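Side-chain contacts in CRISPR-associated endonuclease Cas1 (Thermotoga maritima, PDB 4XTK), which probably acts as a metal-dependent endonuclease on double-stranded DNA, within the CRISPR adaptive immunity that protects the bacterium from mobile genetic elements: residues V299-R302 with S303-K306; K306-L309 with H310-E313. All coordinates share one frame; numbering follows the deposited sequence.

Both contacts are short-range, and neither closes a loop of any length. From the N terminus, the chain leaves strand 297-300, which pairs antiparallel with strand 289-292, and turns straight into helix 301-316. Interaction 1 (299-302 with 303-306) covers this turn and the first helical turn. Interaction 2 (306-309 with 310-313) continues one step further along the same helix. The two follow in sequence, neither nesting nor crossing, and meet at K306, which closes the first and opens the second; their centres lie about 10 Å apart. Both use a helix that touches helices 188-208 and 230-252 along its length, joining the hairpin to the helical part of Cas1.

Interaction 1 of 2, residues V299-R302 with S303-K306; sequences VSMR and SLIK
The S300 carbonyl is shared by L304 and S303, and the flat groups that meet in this contact are peptide units of this kind. S300 O takes L304 N at 3.1 Å, and S303 N makes a second, weak bond to the same oxygen. One turn on, R302 O takes K306 N, and the K306 side chain lies alongside that carbonyl, its CG 3.2 Å from R302 O. R302 bends at chi3, and its NH2 makes a long, weak ion pair with E283.

S300 is the N-cap of helix 301-316: its OG accepts S303 N at 3.3 Å, and chi1 of 64° sets the hydroxyl between the backbone N and carbonyl carbon, where it reaches this N-H. Strand 297-300 thus passes into the helix with the first-turn amide of S303 engaged by a side chain.

Beyond the cap, L304 spreads its two methyls between neighbours. CD2 meets V299 CG2 at 3.7 Å, the two side chains crossing at about a right angle, while CD1 lies 3.7 Å from the sulfur SD of M301. F238 of helix 230-252 touches L304 and I305. Further round, R302 and K306 run side by side in the same direction, with R302 CG 3.8 Å from K306 CE, and both also touch L207.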
ATOM      1  N   VAL E 299     -15.389 -12.365 -23.856  1.00 79.76           N
ATOM      2  CA  VAL E 299     -14.995 -11.526 -22.741  1.00 73.82           C
ATOM      3  C   VAL E 299     -14.301 -10.279 -23.279  1.00 69.04           C
ATOM      4  O   VAL E 299     -13.736 -10.293 -24.377  1.00 52.23           O
ATOM      5  CB  VAL E 299     -14.064 -12.282 -21.764  1.00 71.56           C
ATOM      6  CG1 VAL E 299     -14.824 -13.397 -21.073  1.00 70.82           C
ATOM      7  CG2 VAL E 299     -12.849 -12.841 -22.499  1.00 68.85           C
ATOM      8  N   SER E 300     -14.368  -9.196 -22.515  1.00 72.85           N
ATOM      9  CA  SER E 300     -13.666  -7.974 -22.873  1.00 74.84           C
ATOM     10  C   SER E 300     -12.179  -8.172 -22.636  1.00 78.25           C
ATOM     11  O   SER E 300     -11.779  -9.060 -21.882  1.00 82.59           O
ATOM     12  CB  SER E 300     -14.181  -6.787 -22.060  1.00 74.00           C
ATOM     13  OG  SER E 300     -13.921  -6.970 -20.678  1.00 69.69           O
ATOM     14  N   MET E 301     -11.363  -7.350 -23.282  1.00 68.39           N
ATOM     15  CA  MET E 301      -9.926  -7.433 -23.100  1.00 59.67           C
ATOM     16  C   MET E 301      -9.543  -7.117 -21.657  1.00 57.08           C
ATOM     17  O   MET E 301      -8.582  -7.672 -21.125  1.00 68.06           O
ATOM     18  CB  MET E 301      -9.203  -6.486 -24.057  1.00 60.96           C
ATOM     19  CG  MET E 301      -7.770  -6.895 -24.341  1.00 63.25           C
ATOM     20  SD  MET E 301      -7.690  -8.507 -25.141  1.00 95.79           S
ATOM     21  CE  MET E 301      -8.698  -8.217 -26.587  1.00 41.58           C
ATOM     22  N   ARG E 302     -10.303  -6.228 -21.023  1.00 61.74           N
ATOM     23  CA  ARG E 302     -10.045  -5.874 -19.631  1.00 59.61           C
ATOM     24  C   ARG E 302     -10.275  -7.080 -18.736  1.00 53.36           C
ATOM     25  O   ARG E 302      -9.602  -7.249 -17.725  1.00 45.76           O
ATOM     26  CB  ARG E 302     -10.928  -4.709 -19.185  1.00 59.28           C
ATOM     27  CG  ARG E 302     -10.679  -4.268 -17.752  1.00 61.89           C
ATOM     28  CD  ARG E 302     -11.578  -3.112 -17.336  1.00 70.89           C
ATOM     29  NE  ARG E 302     -11.251  -1.870 -18.032  1.00 77.72           N
ATOM     30  CZ  ARG E 302     -11.920  -1.396 -19.077  1.00 81.10           C
ATOM     31  NH1 ARG E 302     -12.965  -2.061 -19.556  1.00 83.23           N
ATOM     32  NH2 ARG E 302     -11.547  -0.254 -19.643  1.00 79.05           N
ATOM     33  N   SER E 303     -11.231  -7.922 -19.112  1.00 50.47           N
ATOM     34  CA  SER E 303     -11.486  -9.133 -18.351  1.00 60.77           C
ATOM     35  C   SER E 303     -10.371 -10.142 -18.573  1.00 62.95           C
ATOM     36  O   SER E 303      -9.976 -10.840 -17.642  1.00 62.05           O
ATOM     37  CB  SER E 303     -12.839  -9.735 -18.721  1.00 66.28           C
ATOM     38  OG  SER E 303     -13.889  -8.986 -18.134  1.00 73.05           O
ATOM     39  N   LEU E 304      -9.860 -10.209 -19.800  1.00 64.40           N
ATOM     40  CA  LEU E 304      -8.753 -11.107 -20.114  1.00 59.66           C
ATOM     41  C   LEU E 304      -7.525 -10.790 -19.267  1.00 57.44           C
ATOM     42  O   LEU E 304      -6.842 -11.699 -18.784  1.00 56.52           O
ATOM     43  CB  LEU E 304      -8.391 -11.036 -21.600  1.00 52.58           C
ATOM     44  CG  LEU E 304      -9.169 -11.946 -22.554  1.00 56.21           C
ATOM     45  CD1 LEU E 304      -8.524 -11.937 -23.928  1.00 56.05           C
ATOM     46  CD2 LEU E 304      -9.262 -13.366 -22.017  1.00 54.31           C
ATOM     47  N   ILE E 305      -7.247  -9.501 -19.096  1.00 46.89           N
ATOM     48  CA  ILE E 305      -6.126  -9.072 -18.268  1.00 46.18           C
ATOM     49  C   ILE E 305      -6.421  -9.444 -16.817  1.00 46.41           C
ATOM     50  O   ILE E 305      -5.569  -9.991 -16.118  1.00 45.17           O
ATOM     51  CB  ILE E 305      -5.866  -7.558 -18.394  1.00 43.98           C
ATOM     52  CG1 ILE E 305      -5.582  -7.192 -19.852  1.00 36.49           C
ATOM     53  CG2 ILE E 305      -4.699  -7.132 -17.516  1.00 36.86           C
ATOM     54  CD1 ILE E 305      -5.500  -5.702 -20.102  1.00 31.39           C
ATOM     55  N   LYS E 306      -7.646  -9.163 -16.387  1.00 45.92           N
ATOM     56  CA  LYS E 306      -8.101  -9.525 -15.055  1.00 48.17           C
ATOM     57  C   LYS E 306      -7.896 -11.016 -14.802  1.00 51.61           C
ATOM     58  O   LYS E 306      -7.406 -11.414 -13.745  1.00 48.04           O
ATOM     59  CB  LYS E 306      -9.581  -9.166 -14.872  1.00 52.07           C
ATOM     60  CG  LYS E 306      -9.866  -7.705 -14.549  1.00 58.47           C
ATOM     61  CD  LYS E 306     -11.372  -7.459 -14.509  1.00 68.90           C
ATOM     62  CE  LYS E 306     -11.731  -5.979 -14.562  1.00 71.14           C
ATOM     63  NZ  LYS E 306     -12.776  -5.618 -13.560  1.00 67.68           N
TER

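Interaction 2 of 2, residues K306-L309 with H310-E313; sequences KMEL and HKLE
E308 and K311 slant across each other, three residues apart on helix 301-316, and meet through a carboxylate oxygen and the lysine's methylenes rather than through their charges. E308 OE1 lies 3.5 Å from K311 CE but 4.9 Å from K311 NZ, too far for a salt bridge, although the opposite charges would be expected to attract. The approach depends on two bends. E308 has CG anti to the backbone N (chi1 -167°) and then folds at chi2, bringing its carboxylate round to the lysine. K311 bends at chi3 and chi4, which carries its ammonium away from that oxygen and to 4.1 Å between NZ and M307 CE. M307 also runs at an angle to K311, and the end of the lysine has both an acid and a thioether of the preceding turn as neighbours.

H310 and E313 form a second pair, on another side of the helix. H310 ND1 donates to E313 OE1 at 3.2 Å in a nearly straight bond, with the oxygen close to the plane of the imidazole. The other carboxylate oxygen, OE2, accepts the backbone N of H212, so both oxygens of E313 are engaged and the group is held from two directions. Its CG lies 3.4 Å from L309 O, the acceptor of its own backbone N.

H310, K311, L312 and E313 make the regular i to i+4 backbone bonds back to K306, M307, E308 and L309, which place residues three and four apart on neighbouring turns. L309 and L312 face I234 and L230, and E308 touches L237 and F238, all on helix 230-252. The arrangement is that of an amphipathic helix packed against the helix bearing E236, a manganese ligand by similarity, in the helical domain characteristic of Cas1.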
ATOM      1  N   LYS E 306      -7.646  -9.163 -16.387  1.00 45.92           N
ATOM      2  CA  LYS E 306      -8.101  -9.525 -15.055  1.00 48.17           C
ATOM      3  C   LYS E 306      -7.896 -11.016 -14.802  1.00 51.61           C
ATOM      4  O   LYS E 306      -7.406 -11.414 -13.745  1.00 48.04           O
ATOM      5  CB  LYS E 306      -9.581  -9.166 -14.872  1.00 52.07           C
ATOM      6  CG  LYS E 306      -9.866  -7.705 -14.549  1.00 58.47           C
ATOM      7  CD  LYS E 306     -11.372  -7.459 -14.509  1.00 68.90           C
ATOM      8  CE  LYS E 306     -11.731  -5.979 -14.562  1.00 71.14           C
ATOM      9  NZ  LYS E 306     -12.776  -5.618 -13.560  1.00 67.68           N
ATOM     10  N   MET E 307      -8.270 -11.829 -15.787  1.00 52.59           N
ATOM     11  CA  MET E 307      -8.212 -13.280 -15.661  1.00 45.15           C
ATOM     12  C   MET E 307      -6.778 -13.778 -15.534  1.00 49.65           C
ATOM     13  O   MET E 307      -6.496 -14.695 -14.758  1.00 58.92           O
ATOM     14  CB  MET E 307      -8.889 -13.949 -16.853  1.00 42.38           C
ATOM     15  CG  MET E 307     -10.404 -13.842 -16.853  1.00 73.95           C
ATOM     16  SD  MET E 307     -11.141 -14.664 -18.279  1.00 94.24           S
ATOM     17  CE  MET E 307     -10.173 -16.174 -18.304  1.00 84.96           C
ATOM     18  N   GLU E 308      -5.878 -13.166 -16.294  1.00 44.33           N
ATOM     19  CA  GLU E 308      -4.471 -13.543 -16.269  1.00 42.43           C
ATOM     20  C   GLU E 308      -3.857 -13.234 -14.907  1.00 44.53           C
ATOM     21  O   GLU E 308      -3.033 -13.996 -14.393  1.00 47.22           O
ATOM     22  CB  GLU E 308      -3.701 -12.822 -17.379  1.00 40.43           C
ATOM     23  CG  GLU E 308      -2.316 -13.382 -17.625  1.00 56.56           C
ATOM     24  CD  GLU E 308      -2.345 -14.829 -18.086  1.00 69.33           C
ATOM     25  OE1 GLU E 308      -3.333 -15.231 -18.741  1.00 74.75           O
ATOM     26  OE2 GLU E 308      -1.373 -15.562 -17.801  1.00 71.24           O
ATOM     27  N   LEU E 309      -4.276 -12.117 -14.326  1.00 42.98           N
ATOM     28  CA  LEU E 309      -3.842 -11.742 -12.991  1.00 41.48           C
ATOM     29  C   LEU E 309      -4.335 -12.746 -11.957  1.00 45.98           C
ATOM     30  O   LEU E 309      -3.601 -13.117 -11.037  1.00 41.38           O
ATOM     31  CB  LEU E 309      -4.346 -10.348 -12.648  1.00 46.32           C
ATOM     32  CG  LEU E 309      -3.746  -9.235 -13.498  1.00 50.07           C
ATOM     33  CD1 LEU E 309      -4.404  -7.916 -13.132  1.00 39.95           C
ATOM     34  CD2 LEU E 309      -2.225  -9.181 -13.321  1.00 28.09           C
ATOM     35  N   HIS E 310      -5.576 -13.190 -12.116  1.00 35.51           N
ATOM     36  CA  HIS E 310      -6.138 -14.162 -11.194  1.00 50.19           C
ATOM     37  C   HIS E 310      -5.436 -15.509 -11.345  1.00 53.30           C
ATOM     38  O   HIS E 310      -5.319 -16.267 -10.383  1.00 53.94           O
ATOM     39  CB  HIS E 310      -7.642 -14.322 -11.413  1.00 46.90           C
ATOM     40  CG  HIS E 310      -8.311 -15.170 -10.375  1.00 61.00           C
ATOM     41  ND1 HIS E 310      -8.294 -14.854  -9.034  1.00 65.20           N
ATOM     42  CD2 HIS E 310      -8.999 -16.329 -10.481  1.00 65.92           C
ATOM     43  CE1 HIS E 310      -8.953 -15.779  -8.359  1.00 68.23           C
ATOM     44  NE2 HIS E 310      -9.392 -16.686  -9.212  1.00 70.46           N
ATOM     45  N   LYS E 311      -4.974 -15.798 -12.560  1.00 54.87           N
ATOM     46  CA  LYS E 311      -4.229 -17.024 -12.837  1.00 54.01           C
ATOM     47  C   LYS E 311      -2.908 -17.025 -12.087  1.00 48.65           C
ATOM     48  O   LYS E 311      -2.461 -18.052 -11.589  1.00 48.56           O
ATOM     49  CB  LYS E 311      -3.968 -17.179 -14.336  1.00 55.65           C
ATOM     50  CG  LYS E 311      -4.695 -18.342 -14.990  1.00 64.05           C
ATOM     51  CD  LYS E 311      -4.413 -18.389 -16.493  1.00 74.70           C
ATOM     52  CE  LYS E 311      -5.474 -17.639 -17.299  1.00 76.41           C
ATOM     53  NZ  LYS E 311      -6.842 -18.215 -17.138  1.00 80.95           N
ATOM     54  N   LEU E 312      -2.279 -15.862 -12.024  1.00 47.04           N
ATOM     55  CA  LEU E 312      -1.021 -15.731 -11.317  1.00 46.52           C
ATOM     56  C   LEU E 312      -1.259 -15.858  -9.819  1.00 48.95           C
ATOM     57  O   LEU E 312      -0.459 -16.465  -9.104  1.00 51.94           O
ATOM     58  CB  LEU E 312      -0.351 -14.398 -11.645  1.00 40.42           C
ATOM     59  CG  LEU E 312       0.989 -14.170 -10.948  1.00 41.70           C
ATOM     60  CD1 LEU E 312       1.973 -15.287 -11.306  1.00 39.39           C
ATOM     61  CD2 LEU E 312       1.546 -12.792 -11.287  1.00 31.57           C
ATOM     62  N   GLU E 313      -2.365 -15.281  -9.356  1.00 40.42           N
ATOM     63  CA  GLU E 313      -2.751 -15.361  -7.951  1.00 36.01           C
ATOM     64  C   GLU E 313      -2.917 -16.811  -7.513  1.00 48.66           C
ATOM     65  O   GLU E 313      -2.410 -17.229  -6.464  1.00 52.58           O
ATOM     66  CB  GLU E 313      -4.052 -14.593  -7.701  1.00 39.67           C
ATOM     67  CG  GLU E 313      -3.884 -13.080  -7.640  1.00 48.07           C
ATOM     68  CD  GLU E 313      -5.186 -12.359  -7.349  1.00 60.82           C
ATOM     69  OE1 GLU E 313      -6.204 -12.673  -8.005  1.00 74.72           O
ATOM     70  OE2 GLU E 313      -5.196 -11.477  -6.463  1.00 61.50           O
TER